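Local structure of enoyl-CoA hydratase (Mycobacterium thermoresistibile, 3T3W) at residues Asp25-Ile30 with Glu209-Ala214. The protein probably hydrates the double bond of enoyl-CoA thioesters in lipid metabolism. Sequence-based numbering, arbitrary orientation.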
loop_
_atom_site.group_PDB
_atom_site.type_symbol
_atom_site.label_atom_id
_atom_site.label_comp_id
_atom_site.label_asym_id
_atom_site.label_seq_id
_atom_site.Cartn_x
_atom_site.Cartn_y
_atom_site.Cartn_z
ATOM N N ASP F 25 22.889 32.713 0.131
ATOM C CA ASP F 25 23.693 33.248 1.267
ATOM C C ASP F 25 23.801 32.144 2.300
ATOM O O ASP F 25 22.796 31.501 2.596
ATOM C CB ASP F 25 22.977 34.435 1.954
ATOM C CG ASP F 25 23.618 34.834 3.309
ATOM O OD1 ASP F 25 24.648 35.509 3.197
ATOM O OD2 ASP F 25 23.152 34.462 4.463
ATOM N N VAL F 26 24.988 31.945 2.869
ATOM C CA VAL F 26 25.138 31.070 4.013
ATOM C C VAL F 26 25.660 31.900 5.183
ATOM O O VAL F 26 26.717 32.538 5.091
ATOM C CB VAL F 26 26.111 29.913 3.735
ATOM C CG1 VAL F 26 26.424 29.104 5.014
ATOM C CG2 VAL F 26 25.575 29.035 2.630
ATOM N N SER F 27 24.924 31.885 6.272
ATOM C CA SER F 27 25.413 32.450 7.528
ATOM C C SER F 27 24.705 31.830 8.715
ATOM O O SER F 27 23.543 31.442 8.606
ATOM C CB SER F 27 25.271 33.967 7.546
ATOM O OG SER F 27 23.948 34.336 7.299
ATOM N N ASP F 28 25.417 31.720 9.843
ATOM C CA ASP F 28 24.835 31.170 11.055
ATOM C C ASP F 28 24.181 29.778 10.819
ATOM O O ASP F 28 23.124 29.489 11.389
ATOM C CB ASP F 28 23.753 32.133 11.615
ATOM C CG ASP F 28 24.249 33.563 11.771
ATOM O OD1 ASP F 28 25.276 33.719 12.430
ATOM O OD2 ASP F 28 23.608 34.494 11.202
ATOM N N ARG F 29 24.818 28.958 9.997
ATOM C CA ARG F 29 24.386 27.588 9.635
ATOM C C ARG F 29 23.061 27.529 8.846
ATOM O O ARG F 29 22.449 26.450 8.733
ATOM C CB ARG F 29 24.340 26.651 10.858
ATOM C CG ARG F 29 25.682 26.617 11.610
ATOM C CD ARG F 29 25.783 25.439 12.556
ATOM N NE ARG F 29 25.647 24.209 11.785
ATOM C CZ ARG F 29 26.618 23.602 11.094
ATOM N NH1 ARG F 29 27.880 24.050 11.103
ATOM N NH2 ARG F 29 26.319 22.507 10.408
ATOM N N ILE F 30 22.660 28.663 8.279
ATOM C CA ILE F 30 21.409 28.728 7.475
ATOM C C ILE F 30 21.824 29.083 6.061
ATOM O O ILE F 30 22.531 30.061 5.871
ATOM C CB ILE F 30 20.445 29.815 8.023
ATOM C CG1 ILE F 30 20.037 29.507 9.467
ATOM C CG2 ILE F 30 19.189 29.905 7.123
ATOM C CD1 ILE F 30 19.389 30.675 10.187
ATOM N N GLU F 209 10.584 36.138 11.126
ATOM C CA GLU F 209 10.018 34.941 11.764
ATOM C C GLU F 209 10.619 33.677 11.207
ATOM O O GLU F 209 10.898 32.747 11.958
ATOM C CB GLU F 209 8.511 34.844 11.557
ATOM C CG GLU F 209 7.694 35.971 12.166
ATOM C CD GLU F 209 6.977 35.605 13.448
ATOM O OE1 GLU F 209 7.061 34.447 13.901
ATOM O OE2 GLU F 209 6.336 36.517 14.019
ATOM N N THR F 210 10.793 33.617 9.877
ATOM C CA THR F 210 11.383 32.455 9.243
ATOM C C THR F 210 12.823 32.228 9.683
ATOM O O THR F 210 13.210 31.098 9.992
ATOM C CB THR F 210 11.281 32.564 7.695
ATOM O OG1 THR F 210 9.902 32.690 7.357
ATOM C CG2 THR F 210 11.824 31.327 6.995
ATOM N N ARG F 211 13.619 33.282 9.700
ATOM C CA ARG F 211 14.997 33.135 10.088
ATOM C C ARG F 211 15.109 32.747 11.573
ATOM O O ARG F 211 15.981 31.973 11.967
ATOM C CB ARG F 211 15.810 34.372 9.794
ATOM C CG ARG F 211 17.291 34.067 9.979
ATOM C CD ARG F 211 18.184 35.122 9.386
ATOM N NE ARG F 211 19.575 34.779 9.611
ATOM C CZ ARG F 211 20.334 34.066 8.783
ATOM N NH1 ARG F 211 19.845 33.600 7.654
ATOM N NH2 ARG F 211 21.615 33.871 9.089
ATOM N N ALA F 212 14.212 33.268 12.400
ATOM C CA ALA F 212 14.253 32.944 13.832
ATOM C C ALA F 212 13.976 31.449 14.048
ATOM O O ALA F 212 14.639 30.776 14.849
ATOM C CB ALA F 212 13.244 33.799 14.619
ATOM N N LEU F 213 12.987 30.932 13.323
ATOM C CA LEU F 213 12.673 29.521 13.363
ATOM C C LEU F 213 13.849 28.674 12.841
ATOM O O LEU F 213 14.230 27.684 13.459
ATOM C CB LEU F 213 11.384 29.253 12.580
ATOM C CG LEU F 213 10.968 27.787 12.392
ATOM C CD1 LEU F 213 10.726 27.161 13.764
ATOM C CD2 LEU F 213 9.745 27.676 11.470
ATOM N N ALA F 214 14.437 29.076 11.715
ATOM C CA ALA F 214 15.615 28.391 11.160
ATOM C C ALA F 214 16.751 28.340 12.172
ATOM O O ALA F 214 17.381 27.307 12.357
ATOM C CB ALA F 214 16.065 29.100 9.869
HETATM O O HOH W 1 21.381 32.559 5.484
#
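R211 reaches from its helix to the hairpin turn at S27 and D28, and nearly everything polar in this contact converges on its NH2. CG lies anti to the backbone N (chi1 -169°) and the chain runs extended from there to NE, which carries NE out from the helix toward the hairpin. NH2 makes a salt bridge to D28, with OD2 3.0 Å from NH2. That oxygen sits in the guanidinium plane and uses its anti lone pair, although the carboxylate plane is turned 64° from the guanidinium. The same NH2 donates to S27 O at 3.1 Å, coming in from above the carbonyl plane, while the backbone N of I30 reaches S27 O from the opposite face. A weak, strongly bent bond runs from NH2 to S27 OG, and OG itself donates to the syn lone pair of D25 OD2 at 2.9 Å.

The turn from S27 to I30 is type I', a tight connection between the antiparallel strands 22-27 and 30-35 at the edge of the main sheet of the crotonase fold; helix 206-217 packs against this sheet, with A214 also touching V67 and V69. R211 therefore ties the outer end of the hairpin to that helix.

NH1 takes a different route: it donates to a water, 2.9 Å from NH1 to the water oxygen, which lies at the guanidinium edge and is also 2.8 Å from both D25 OD2 and I30 O, where it can act as donor. Over one face of the guanidinium, I30 CD1 sits above its centre, 3.8 Å from CZ, and the two side chains cross obliquely. CD1 also meets A214 CB at 3.7 Å, and I30 packs on V69 of strand 67-72 as well.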